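Local coordinates for HMG-CoA Lyase (Bacillus subtilis subsp. subtilis, PDB 1YDO), which belongs to the HMGL-like family of enzymes and adopts the closed parallel fold of a TIM barrel, present in an assembly of two chains, at residues K5-K10 with Y257-M262; T40-I45 with E271-A276; Q187-L192 with L223-T228. All coordinates share one frame; numbering follows the deposited sequence.

Contact 1. Residues K5-K10 with Y257-M262; sequences KKVTIK and YMLEQM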
ATOM      1  N   LYS A   5       0.861 -21.512   3.471  1.00 42.68           N
ATOM      2  CA  LYS A   5      -0.565 -21.823   3.404  1.00 43.34           C
ATOM      3  C   LYS A   5      -1.383 -21.066   4.440  1.00 41.94           C
ATOM      4  O   LYS A   5      -2.528 -20.695   4.185  1.00 41.88           O
ATOM      5  CB  LYS A   5      -0.788 -23.329   3.591  1.00 45.23           C
ATOM      6  CG  LYS A   5      -0.348 -24.192   2.413  1.00 47.73           C
ATOM      7  CD  LYS A   5      -1.227 -23.964   1.188  1.00 49.06           C
ATOM      8  CE  LYS A   5      -0.783 -24.802  -0.005  1.00 50.25           C
ATOM      9  NZ  LYS A   5      -1.703 -24.585  -1.154  1.00 50.01           N
ATOM     10  N   LYS A   6      -0.791 -20.841   5.606  1.00 40.62           N
ATOM     11  CA  LYS A   6      -1.489 -20.148   6.672  1.00 39.84           C
ATOM     12  C   LYS A   6      -0.564 -19.140   7.350  1.00 38.76           C
ATOM     13  O   LYS A   6       0.628 -19.393   7.543  1.00 37.36           O
ATOM     14  CB  LYS A   6      -2.023 -21.173   7.685  1.00 40.74           C
ATOM     15  CG  LYS A   6      -3.279 -20.742   8.426  1.00 43.18           C
ATOM     16  CD  LYS A   6      -2.968 -19.705   9.493  1.00 44.36           C
ATOM     17  CE  LYS A   6      -4.218 -19.281  10.258  1.00 44.81           C
ATOM     18  NZ  LYS A   6      -3.905 -18.429  11.449  1.00 45.07           N
ATOM     19  N   VAL A   7      -1.125 -17.983   7.689  1.00 37.18           N
ATOM     20  CA  VAL A   7      -0.369 -16.933   8.341  1.00 34.61           C
ATOM     21  C   VAL A   7      -1.167 -16.296   9.442  1.00 34.23           C
ATOM     22  O   VAL A   7      -2.267 -15.818   9.206  1.00 34.59           O
ATOM     23  CB  VAL A   7       0.030 -15.858   7.350  1.00 33.72           C
ATOM     24  CG1 VAL A   7       0.436 -14.601   8.091  1.00 32.67           C
ATOM     25  CG2 VAL A   7       1.187 -16.356   6.502  1.00 35.67           C
ATOM     26  N   THR A   8      -0.599 -16.284  10.644  1.00 32.84           N
ATOM     27  CA  THR A   8      -1.265 -15.699  11.795  1.00 32.73           C
ATOM     28  C   THR A   8      -1.011 -14.201  11.933  1.00 31.37           C
ATOM     29  O   THR A   8       0.131 -13.758  12.033  1.00 29.29           O
ATOM     30  CB  THR A   8      -0.834 -16.402  13.085  1.00 34.09           C
ATOM     31  OG1 THR A   8       0.457 -16.986  12.894  1.00 35.43           O
ATOM     32  CG2 THR A   8      -1.827 -17.498  13.446  1.00 36.22           C
ATOM     33  N   ILE A   9      -2.097 -13.429  11.935  1.00 31.22           N
ATOM     34  CA  ILE A   9      -2.020 -11.984  12.075  1.00 30.36           C
ATOM     35  C   ILE A   9      -2.492 -11.568  13.464  1.00 30.45           C
ATOM     36  O   ILE A   9      -3.524 -12.034  13.946  1.00 30.07           O
ATOM     37  CB  ILE A   9      -2.905 -11.248  11.058  1.00 31.05           C
ATOM     38  CG1 ILE A   9      -4.353 -11.444  11.415  1.00 31.19           C
ATOM     39  CG2 ILE A   9      -2.653 -11.748   9.644  1.00 28.15           C
ATOM     40  CD1 ILE A   9      -5.205 -10.361  10.877  1.00 35.33           C
ATOM     41  N   LYS A  10      -1.749 -10.662  14.094  1.00 31.41           N
ATOM     42  CA  LYS A  10      -2.086 -10.186  15.431  1.00 29.65           C
ATOM     43  C   LYS A  10      -2.617  -8.750  15.450  1.00 28.26           C
ATOM     44  O   LYS A  10      -1.989  -7.841  14.926  1.00 28.80           O
ATOM     45  CB  LYS A  10      -0.851 -10.319  16.323  1.00 30.70           C
ATOM     46  CG  LYS A  10      -0.303 -11.742  16.325  1.00 31.87           C
ATOM     47  CD  LYS A  10       0.660 -11.993  17.471  1.00 33.24           C
ATOM     48  CE  LYS A  10       1.018 -13.464  17.562  1.00 33.13           C
ATOM     49  NZ  LYS A  10       1.951 -13.713  18.692  1.00 37.06           N
ATOM     50  N   TYR A 257      -7.207  -9.016   3.692  1.00 29.21           N
ATOM     51  CA  TYR A 257      -7.722  -9.120   2.343  1.00 30.73           C
ATOM     52  C   TYR A 257      -6.689  -9.640   1.370  1.00 31.65           C
ATOM     53  O   TYR A 257      -6.880 -10.675   0.735  1.00 32.05           O
ATOM     54  CB  TYR A 257      -8.233  -7.768   1.851  1.00 33.50           C
ATOM     55  CG  TYR A 257      -8.536  -7.729   0.359  1.00 32.73           C
ATOM     56  CD1 TYR A 257      -7.555  -7.373  -0.568  1.00 34.33           C
ATOM     57  CD2 TYR A 257      -9.791  -8.079  -0.120  1.00 33.22           C
ATOM     58  CE1 TYR A 257      -7.821  -7.374  -1.948  1.00 35.81           C
ATOM     59  CE2 TYR A 257     -10.072  -8.081  -1.492  1.00 34.48           C
ATOM     60  CZ  TYR A 257      -9.083  -7.730  -2.401  1.00 34.78           C
ATOM     61  OH  TYR A 257      -9.349  -7.739  -3.753  1.00 35.28           O
HETATM   62  N   MSE A 258      -5.593  -8.915   1.245  1.00 32.48           N
HETATM   63  CA  MSE A 258      -4.576  -9.325   0.311  1.00 34.19           C
HETATM   64  C   MSE A 258      -4.147 -10.768   0.508  1.00 33.72           C
HETATM   65  O   MSE A 258      -3.942 -11.505  -0.457  1.00 33.09           O
HETATM   66  CB  MSE A 258      -3.367  -8.421   0.411  1.00 36.91           C
HETATM   67  CG  MSE A 258      -2.328  -8.778  -0.606  1.00 41.70           C
HETATM   68 SE   MSE A 258      -0.717  -7.856  -0.231  1.00 47.69          SE
HETATM   69  CE  MSE A 258      -0.298  -8.681   1.468  1.00 43.99           C
ATOM     70  N   LEU A 259      -4.007 -11.170   1.761  1.00 33.68           N
ATOM     71  CA  LEU A 259      -3.599 -12.529   2.054  1.00 33.28           C
ATOM     72  C   LEU A 259      -4.633 -13.512   1.540  1.00 33.49           C
ATOM     73  O   LEU A 259      -4.284 -14.563   1.025  1.00 33.43           O
ATOM     74  CB  LEU A 259      -3.394 -12.708   3.558  1.00 33.51           C
ATOM     75  CG  LEU A 259      -2.146 -12.025   4.129  1.00 33.74           C
ATOM     76  CD1 LEU A 259      -2.216 -12.014   5.645  1.00 33.34           C
ATOM     77  CD2 LEU A 259      -0.904 -12.752   3.641  1.00 34.15           C
ATOM     78  N   GLU A 260      -5.906 -13.164   1.661  1.00 34.39           N
ATOM     79  CA  GLU A 260      -6.964 -14.049   1.201  1.00 35.54           C
ATOM     80  C   GLU A 260      -6.918 -14.249  -0.292  1.00 35.10           C
ATOM     81  O   GLU A 260      -6.998 -15.372  -0.780  1.00 36.73           O
ATOM     82  CB  GLU A 260      -8.335 -13.508   1.600  1.00 38.96           C
ATOM     83  CG  GLU A 260      -8.678 -13.722   3.062  1.00 42.94           C
ATOM     84  CD  GLU A 260      -8.642 -15.191   3.459  1.00 45.34           C
ATOM     85  OE1 GLU A 260      -9.355 -15.991   2.815  1.00 48.25           O
ATOM     86  OE2 GLU A 260      -7.903 -15.537   4.409  1.00 43.50           O
ATOM     87  N   GLN A 261      -6.795 -13.158  -1.026  1.00 34.07           N
ATOM     88  CA  GLN A 261      -6.734 -13.252  -2.473  1.00 32.85           C
ATOM     89  C   GLN A 261      -5.554 -14.115  -2.899  1.00 31.68           C
ATOM     90  O   GLN A 261      -5.581 -14.731  -3.954  1.00 30.55           O
ATOM     91  CB  GLN A 261      -6.587 -11.862  -3.072  1.00 34.71           C
ATOM     92  CG  GLN A 261      -7.641 -10.901  -2.604  1.00 36.30           C
ATOM     93  CD  GLN A 261      -9.025 -11.432  -2.851  1.00 40.59           C
ATOM     94  OE1 GLN A 261      -9.413 -11.676  -3.996  1.00 40.68           O
ATOM     95  NE2 GLN A 261      -9.790 -11.623  -1.774  1.00 43.71           N
HETATM   96  N   MSE A 262      -4.518 -14.154  -2.072  1.00 31.14           N
HETATM   97  CA  MSE A 262      -3.345 -14.937  -2.393  1.00 32.92           C
HETATM   98  C   MSE A 262      -3.519 -16.387  -1.985  1.00 34.19           C
HETATM   99  O   MSE A 262      -2.577 -17.174  -2.073  1.00 35.38           O
HETATM  100  CB  MSE A 262      -2.106 -14.366  -1.702  1.00 31.12           C
HETATM  101  CG  MSE A 262      -1.611 -13.039  -2.255  1.00 32.46           C
HETATM  102 SE   MSE A 262      -0.066 -12.343  -1.263  1.00 35.80          SE
HETATM  103  CE  MSE A 262       1.254 -13.601  -1.908  1.00 30.26           C
TER
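Where V7 and L259 face each other, the backbones of K5-K10 and Y257-M262 are still 8.3 Å apart from V7 CA to L259 CA, so the interval is bridged by side chains alone. L259 does most of the bridging. Its CG lies anti to its own carbonyl carbon (chi1 -72°), and this with an anti chi2 of 168° carries CD1 across the gap. That one methyl meets two partners: I9 CG2 lies 4.0 Å from L259 CD1, and V7 CG1 touches L259 CD1 more loosely, at 4.4 Å. The I9 and L259 side chains run alongside one another in opposite senses. In I9, CG1 sits between the backbone N and the carbonyl carbon (chi1 71°), leaving CG2 as the branch that touches L259. All three residues are buried, and the interaction is wholly apolar.

Along the extended chain leading into strand 8-11, V7 and I9 point toward the helix and T8 away. The contact packs helix 252-261, which follows the last barrel strand, 229-232, onto the first strand of the TIM barrel. It is continued by L223 of helix 215-225 against V7 and L259, by F230 of strand 229-232 against V7, and, from earlier turns of L259's own helix, by T252 and V256 against I9.

Contact 2. Residues T40-I45 with E271-A276; sequences TGLSYI and EKLLSA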
ATOM      1  N   THR A  40     -14.282 -12.038  15.709  1.00 40.64           N
ATOM      2  CA  THR A  40     -14.049 -11.644  14.338  1.00 38.12           C
ATOM      3  C   THR A  40     -13.293 -12.754  13.606  1.00 37.34           C
ATOM      4  O   THR A  40     -13.377 -12.902  12.383  1.00 37.01           O
ATOM      5  CB  THR A  40     -13.242 -10.345  14.305  1.00 37.44           C
ATOM      6  OG1 THR A  40     -13.499  -9.661  13.077  1.00 39.93           O
ATOM      7  CG2 THR A  40     -11.757 -10.634  14.418  1.00 36.62           C
ATOM      8  N   GLY A  41     -12.570 -13.555  14.372  1.00 36.08           N
ATOM      9  CA  GLY A  41     -11.818 -14.639  13.782  1.00 35.96           C
ATOM     10  C   GLY A  41     -10.381 -14.505  14.219  1.00 35.33           C
ATOM     11  O   GLY A  41      -9.620 -15.469  14.224  1.00 35.40           O
ATOM     12  N   LEU A  42     -10.002 -13.288  14.581  1.00 35.24           N
ATOM     13  CA  LEU A  42      -8.646 -13.045  15.052  1.00 35.12           C
ATOM     14  C   LEU A  42      -8.412 -13.961  16.256  1.00 34.52           C
ATOM     15  O   LEU A  42      -9.344 -14.265  16.993  1.00 34.81           O
ATOM     16  CB  LEU A  42      -8.498 -11.578  15.469  1.00 34.42           C
ATOM     17  CG  LEU A  42      -8.366 -10.539  14.359  1.00 31.91           C
ATOM     18  CD1 LEU A  42      -8.633  -9.163  14.910  1.00 31.55           C
ATOM     19  CD2 LEU A  42      -6.968 -10.617  13.755  1.00 31.77           C
ATOM     20  N   SER A  43      -7.171 -14.392  16.451  1.00 34.65           N
ATOM     21  CA  SER A  43      -6.830 -15.274  17.561  1.00 33.12           C
ATOM     22  C   SER A  43      -5.848 -14.612  18.525  1.00 34.26           C
ATOM     23  O   SER A  43      -5.294 -15.276  19.397  1.00 35.82           O
ATOM     24  CB  SER A  43      -6.197 -16.560  17.037  1.00 30.10           C
ATOM     25  OG  SER A  43      -4.912 -16.313  16.531  1.00 25.21           O
ATOM     26  N   TYR A  44      -5.622 -13.312  18.364  1.00 34.39           N
ATOM     27  CA  TYR A  44      -4.695 -12.591  19.222  1.00 34.19           C
ATOM     28  C   TYR A  44      -5.052 -11.115  19.217  1.00 34.64           C
ATOM     29  O   TYR A  44      -5.234 -10.529  18.159  1.00 35.39           O
ATOM     30  CB  TYR A  44      -3.281 -12.798  18.710  1.00 33.63           C
ATOM     31  CG  TYR A  44      -2.220 -12.173  19.565  1.00 34.74           C
ATOM     32  CD1 TYR A  44      -1.965 -10.806  19.504  1.00 34.50           C
ATOM     33  CD2 TYR A  44      -1.422 -12.962  20.391  1.00 36.10           C
ATOM     34  CE1 TYR A  44      -0.930 -10.237  20.238  1.00 36.93           C
ATOM     35  CE2 TYR A  44      -0.383 -12.405  21.127  1.00 37.35           C
ATOM     36  CZ  TYR A  44      -0.137 -11.039  21.040  1.00 37.93           C
ATOM     37  OH  TYR A  44       0.925 -10.481  21.721  1.00 39.67           O
ATOM     38  N   ILE A  45      -5.149 -10.515  20.401  1.00 35.13           N
ATOM     39  CA  ILE A  45      -5.518  -9.112  20.504  1.00 34.12           C
ATOM     40  C   ILE A  45      -4.882  -8.409  21.694  1.00 35.01           C
ATOM     41  O   ILE A  45      -5.142  -8.790  22.827  1.00 36.48           O
ATOM     42  CB  ILE A  45      -7.017  -8.967  20.699  1.00 31.61           C
ATOM     43  CG1 ILE A  45      -7.780  -9.702  19.610  1.00 29.88           C
ATOM     44  CG2 ILE A  45      -7.377  -7.507  20.729  1.00 33.56           C
ATOM     45  CD1 ILE A  45      -9.278  -9.536  19.742  1.00 29.67           C
ATOM     46  N   GLU A 271     -15.294  -9.714   6.482  1.00 50.97           N
ATOM     47  CA  GLU A 271     -16.573  -9.024   6.571  1.00 52.54           C
ATOM     48  C   GLU A 271     -16.757  -8.455   7.978  1.00 51.93           C
ATOM     49  O   GLU A 271     -16.959  -7.249   8.162  1.00 51.35           O
ATOM     50  CB  GLU A 271     -17.704 -10.004   6.233  1.00 55.23           C
ATOM     51  CG  GLU A 271     -19.089  -9.373   6.097  1.00 60.40           C
ATOM     52  CD  GLU A 271     -19.906  -9.434   7.388  1.00 63.65           C
ATOM     53  OE1 GLU A 271     -21.011  -8.831   7.435  1.00 63.84           O
ATOM     54  OE2 GLU A 271     -19.445 -10.094   8.351  1.00 64.66           O
ATOM     55  N   LYS A 272     -16.666  -9.323   8.975  1.00 51.40           N
ATOM     56  CA  LYS A 272     -16.821  -8.890  10.353  1.00 51.02           C
ATOM     57  C   LYS A 272     -15.807  -7.812  10.713  1.00 49.44           C
ATOM     58  O   LYS A 272     -16.174  -6.781  11.280  1.00 49.26           O
ATOM     59  CB  LYS A 272     -16.664 -10.082  11.302  1.00 52.87           C
ATOM     60  CG  LYS A 272     -17.724 -11.170  11.117  1.00 55.75           C
ATOM     61  CD  LYS A 272     -17.644 -12.230  12.219  1.00 58.20           C
ATOM     62  CE  LYS A 272     -18.719 -13.306  12.058  1.00 58.78           C
ATOM     63  NZ  LYS A 272     -18.754 -14.261  13.211  1.00 59.29           N
ATOM     64  N   LEU A 273     -14.539  -8.050  10.379  1.00 47.73           N
ATOM     65  CA  LEU A 273     -13.466  -7.096  10.685  1.00 45.99           C
ATOM     66  C   LEU A 273     -13.808  -5.716  10.132  1.00 44.95           C
ATOM     67  O   LEU A 273     -13.751  -4.718  10.848  1.00 43.32           O
ATOM     68  CB  LEU A 273     -12.146  -7.572  10.078  1.00 46.38           C
ATOM     69  CG  LEU A 273     -10.907  -6.769  10.454  1.00 46.29           C
ATOM     70  CD1 LEU A 273     -10.664  -6.901  11.940  1.00 46.23           C
ATOM     71  CD2 LEU A 273      -9.708  -7.273   9.683  1.00 48.23           C
ATOM     72  N   LEU A 274     -14.159  -5.681   8.852  1.00 43.85           N
ATOM     73  CA  LEU A 274     -14.511  -4.448   8.186  1.00 43.37           C
ATOM     74  C   LEU A 274     -15.599  -3.729   8.960  1.00 44.52           C
ATOM     75  O   LEU A 274     -15.532  -2.517   9.186  1.00 45.31           O
ATOM     76  CB  LEU A 274     -14.981  -4.745   6.770  1.00 41.75           C
ATOM     77  CG  LEU A 274     -13.857  -5.034   5.786  1.00 40.08           C
ATOM     78  CD1 LEU A 274     -14.363  -5.914   4.667  1.00 41.68           C
ATOM     79  CD2 LEU A 274     -13.314  -3.727   5.236  1.00 41.43           C
ATOM     80  N   SER A 275     -16.609  -4.482   9.371  1.00 44.65           N
ATOM     81  CA  SER A 275     -17.706  -3.909  10.128  1.00 43.23           C
ATOM     82  C   SER A 275     -17.133  -3.274  11.394  1.00 42.02           C
ATOM     83  O   SER A 275     -17.484  -2.155  11.759  1.00 41.81           O
ATOM     84  CB  SER A 275     -18.723  -5.005  10.477  1.00 42.99           C
ATOM     85  OG  SER A 275     -19.868  -4.458  11.110  1.00 44.25           O
ATOM     86  N   ALA A 276     -16.230  -3.989  12.045  1.00 41.36           N
ATOM     87  CA  ALA A 276     -15.627  -3.486  13.265  1.00 42.94           C
ATOM     88  C   ALA A 276     -14.814  -2.228  13.016  1.00 43.33           C
ATOM     89  O   ALA A 276     -14.815  -1.319  13.846  1.00 43.92           O
ATOM     90  CB  ALA A 276     -14.752  -4.542  13.888  1.00 43.06           C
TER
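T40 and L273 make the closer half of this contact, in which the turn leading into strand 44-49 is laid against helix 270-284, an element that follows the eight barrel strands in sequence. The backbones come near here, with T40 CA 5.6 Å from K272 CA. The threonine hydroxyl does the touching. With OG1 anti to the backbone N (chi1 -155°), it is turned onto the helix backbone, 3.5 Å from L273 CA, and it also meets the side of K272 at CB, where T40 OG1 to K272 CB is 3.7 Å. T40 OG1 comes slightly closer to L273 N, at 3.3 Å, but the angle there is too poor for a hydrogen bond.

Deeper in, the packing is sparser. L273 carries its CG anti to its backbone N (chi1 -173°), and from there its CD1 extends to L42 CD1 at 4.3 Å, a single methyl-to-methyl touch. L42 goes on to pack against I9 and E11 of strand 8-11, and L273 against helix 252-261, so this thin apolar junction lies within a broader buried layer.

The solvent side belongs to K272, an exposed residue at the rim. Past the CB that meets T40, its extended chain runs alongside the T40 backbone, K272 CD lying 4.2 Å from T40 CA, and its end carries on outward.

Polar links lie close by: T40 pairs through its backbone with K269, and A276 O accepts from W33 NE1. Across the two segments themselves there is no hydrogen bond or salt bridge. T40 OG1 makes close van der Waals contact with the helix backbone and the leucines meet through methyls, which implies that the join probably rests on packing.

Contact 3. Residues Q187-L192 with L223-T228; sequences QVETVL and LQMGIT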
ATOM      1  N   GLN A 187      15.238  -3.826   1.873  1.00 41.23           N
ATOM      2  CA  GLN A 187      15.779  -3.796   3.218  1.00 41.46           C
ATOM      3  C   GLN A 187      15.251  -4.949   4.065  1.00 41.28           C
ATOM      4  O   GLN A 187      15.995  -5.591   4.808  1.00 42.21           O
ATOM      5  CB  GLN A 187      15.414  -2.472   3.876  1.00 42.48           C
ATOM      6  CG  GLN A 187      16.312  -2.056   5.018  1.00 44.43           C
ATOM      7  CD  GLN A 187      15.768  -0.842   5.755  1.00 46.66           C
ATOM      8  OE1 GLN A 187      15.254   0.095   5.135  1.00 47.05           O
ATOM      9  NE2 GLN A 187      15.883  -0.848   7.086  1.00 48.98           N
ATOM     10  N   VAL A 188      13.960  -5.213   3.965  1.00 40.59           N
ATOM     11  CA  VAL A 188      13.384  -6.297   4.752  1.00 41.56           C
ATOM     12  C   VAL A 188      13.943  -7.644   4.310  1.00 41.76           C
ATOM     13  O   VAL A 188      13.904  -8.629   5.054  1.00 42.20           O
ATOM     14  CB  VAL A 188      11.821  -6.349   4.647  1.00 40.00           C
ATOM     15  CG1 VAL A 188      11.239  -4.999   4.976  1.00 38.25           C
ATOM     16  CG2 VAL A 188      11.392  -6.799   3.262  1.00 39.27           C
ATOM     17  N   GLU A 189      14.469  -7.691   3.099  1.00 40.90           N
ATOM     18  CA  GLU A 189      15.006  -8.940   2.602  1.00 42.00           C
ATOM     19  C   GLU A 189      16.393  -9.195   3.151  1.00 40.59           C
ATOM     20  O   GLU A 189      16.685 -10.292   3.608  1.00 40.14           O
ATOM     21  CB  GLU A 189      15.040  -8.919   1.082  1.00 45.18           C
ATOM     22  CG  GLU A 189      15.277 -10.264   0.444  1.00 50.09           C
ATOM     23  CD  GLU A 189      15.350 -10.155  -1.069  1.00 54.13           C
ATOM     24  OE1 GLU A 189      14.391  -9.628  -1.687  1.00 55.49           O
ATOM     25  OE2 GLU A 189      16.372 -10.595  -1.637  1.00 56.79           O
ATOM     26  N   THR A 190      17.250  -8.180   3.118  1.00 39.35           N
ATOM     27  CA  THR A 190      18.604  -8.347   3.627  1.00 37.24           C
ATOM     28  C   THR A 190      18.532  -8.519   5.134  1.00 35.73           C
ATOM     29  O   THR A 190      19.265  -9.315   5.708  1.00 35.06           O
ATOM     30  CB  THR A 190      19.517  -7.140   3.290  1.00 37.05           C
ATOM     31  OG1 THR A 190      19.170  -6.029   4.115  1.00 37.82           O
ATOM     32  CG2 THR A 190      19.352  -6.739   1.832  1.00 35.43           C
ATOM     33  N   VAL A 191      17.638  -7.777   5.777  1.00 35.22           N
ATOM     34  CA  VAL A 191      17.505  -7.875   7.217  1.00 35.33           C
ATOM     35  C   VAL A 191      17.029  -9.252   7.623  1.00 36.61           C
ATOM     36  O   VAL A 191      17.676  -9.919   8.428  1.00 37.40           O
ATOM     37  CB  VAL A 191      16.527  -6.837   7.765  1.00 35.10           C
ATOM     38  CG1 VAL A 191      16.185  -7.164   9.208  1.00 35.06           C
ATOM     39  CG2 VAL A 191      17.141  -5.455   7.676  1.00 34.38           C
ATOM     40  N   LEU A 192      15.894  -9.680   7.079  1.00 37.61           N
ATOM     41  CA  LEU A 192      15.373 -11.004   7.409  1.00 38.53           C
ATOM     42  C   LEU A 192      16.339 -12.113   6.999  1.00 39.87           C
ATOM     43  O   LEU A 192      16.326 -13.203   7.556  1.00 40.89           O
ATOM     44  CB  LEU A 192      14.011 -11.231   6.751  1.00 35.97           C
ATOM     45  CG  LEU A 192      12.860 -10.468   7.386  1.00 33.31           C
ATOM     46  CD1 LEU A 192      11.600 -10.725   6.598  1.00 31.09           C
ATOM     47  CD2 LEU A 192      12.688 -10.896   8.826  1.00 34.28           C
ATOM     48  N   LEU A 223       6.674 -12.516   3.469  1.00 29.71           N
ATOM     49  CA  LEU A 223       5.969 -13.760   3.216  1.00 31.12           C
ATOM     50  C   LEU A 223       6.842 -14.707   2.415  1.00 32.73           C
ATOM     51  O   LEU A 223       6.752 -15.928   2.561  1.00 34.15           O
ATOM     52  CB  LEU A 223       4.677 -13.503   2.453  1.00 30.31           C
ATOM     53  CG  LEU A 223       3.475 -13.166   3.314  1.00 28.79           C
ATOM     54  CD1 LEU A 223       2.375 -12.675   2.414  1.00 28.62           C
ATOM     55  CD2 LEU A 223       3.033 -14.377   4.110  1.00 28.48           C
ATOM     56  N   GLN A 224       7.687 -14.138   1.568  1.00 33.89           N
ATOM     57  CA  GLN A 224       8.582 -14.926   0.740  1.00 35.89           C
ATOM     58  C   GLN A 224       9.774 -15.459   1.517  1.00 36.06           C
ATOM     59  O   GLN A 224      10.320 -16.501   1.170  1.00 35.93           O
ATOM     60  CB  GLN A 224       9.091 -14.089  -0.419  1.00 38.42           C
ATOM     61  CG  GLN A 224       8.083 -13.811  -1.509  1.00 40.99           C
ATOM     62  CD  GLN A 224       8.673 -12.939  -2.614  1.00 44.04           C
ATOM     63  OE1 GLN A 224       8.047 -12.717  -3.653  1.00 45.46           O
ATOM     64  NE2 GLN A 224       9.887 -12.438  -2.387  1.00 43.29           N
HETATM   65  N   MSE A 225      10.184 -14.743   2.556  1.00 36.32           N
HETATM   66  CA  MSE A 225      11.311 -15.173   3.359  1.00 38.15           C
HETATM   67  C   MSE A 225      10.925 -16.265   4.338  1.00 39.00           C
HETATM   68  O   MSE A 225      11.788 -17.010   4.790  1.00 40.62           O
HETATM   69  CB  MSE A 225      11.901 -13.996   4.135  1.00 41.08           C
HETATM   70  CG  MSE A 225      12.482 -12.882   3.265  1.00 47.31           C
HETATM   71 SE   MSE A 225      13.942 -13.505   2.124  1.00 55.81          SE
HETATM   72  CE  MSE A 225      14.973 -14.375   3.535  1.00 55.05           C
ATOM     73  N   GLY A 226       9.639 -16.338   4.689  1.00 37.78           N
ATOM     74  CA  GLY A 226       9.175 -17.354   5.626  1.00 36.35           C
ATOM     75  C   GLY A 226       8.381 -16.878   6.839  1.00 34.55           C
ATOM     76  O   GLY A 226       7.693 -17.669   7.484  1.00 34.88           O
ATOM     77  N   ILE A 227       8.480 -15.596   7.168  1.00 32.76           N
ATOM     78  CA  ILE A 227       7.740 -15.061   8.308  1.00 31.15           C
ATOM     79  C   ILE A 227       6.259 -15.365   8.086  1.00 29.70           C
ATOM     80  O   ILE A 227       5.772 -15.272   6.964  1.00 30.17           O
ATOM     81  CB  ILE A 227       7.931 -13.519   8.436  1.00 29.97           C
ATOM     82  CG1 ILE A 227       9.281 -13.189   9.068  1.00 29.45           C
ATOM     83  CG2 ILE A 227       6.848 -12.932   9.292  1.00 29.01           C
ATOM     84  CD1 ILE A 227      10.439 -13.453   8.195  1.00 30.17           C
ATOM     85  N   THR A 228       5.543 -15.724   9.143  1.00 29.86           N
ATOM     86  CA  THR A 228       4.130 -16.039   9.002  1.00 29.58           C
ATOM     87  C   THR A 228       3.306 -15.349  10.082  1.00 29.16           C
ATOM     88  O   THR A 228       2.129 -15.656  10.284  1.00 29.40           O
ATOM     89  CB  THR A 228       3.896 -17.575   9.082  1.00 31.41           C
ATOM     90  OG1 THR A 228       4.364 -18.077  10.350  1.00 33.42           O
ATOM     91  CG2 THR A 228       4.650 -18.295   7.952  1.00 29.68           C
TER
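L192 and I227 set their side chains alike, each with its gamma branch anti to the carbonyl carbon (L192 CG, chi1 -74°; I227 CG1, chi1 -78°), and from their two backbones they reach toward each other tip to tip. Here neighbouring helices of the TIM barrel pack side by side: helix 185-196 meets the end of helix 215-225 and the link from it into strand 229-232, consecutive parts of the beta-alpha-beta succession. The fork of L192 receives the tip of I227, with I227 CD1 3.4 Å from L192 CD1 and 3.5 Å from L192 CD2.

M225, a selenomethionine, fills the flank. Its CG lies 4.1 Å from L192 CD1, the two side chains meeting at a slant. G226, just past the helix, has a positive phi of 127°, and the chain then turns so that I227 faces L192 as well.

Nearer the surface, E189 is partly exposed and contributes aliphatic carbon rather than charge. Y3 of the second subunit packs on it, and Q224 OE1 of this chain is hydrogen-bonded to Q224 NE2 of the second subunit. Beyond its CG, M225 bends twice and meets the extended E189 side chain at about a right angle, the selenium (SE) of M225 resting 3.9 Å from E189 CG.

How the contacts relate
Contacts 1 and 2 are buried, though contact 2 has an exposed lysine at its rim; contact 3, between outer helices, is only partly buried. Contacts 1 and 2 both reach the barrel sheet, through helices 252-261 and 270-284, consecutive in the chain. Contact 1 is purely aliphatic, contact 2 adds a threonine hydroxyl, and contact 3 adds selenium and the carbon chain of a glutamate. Contact 1 is the middle term: I9 CD1 meets L42 CD2 of contact 2 at 3.4 Å, and L259 CD2 meets L223 CD1 of contact 3 at 3.5 Å. Contacts 2 and 3 do not touch. The helix segment of contact 1 and parts of contact 3 reach the second subunit; contact 2 does not.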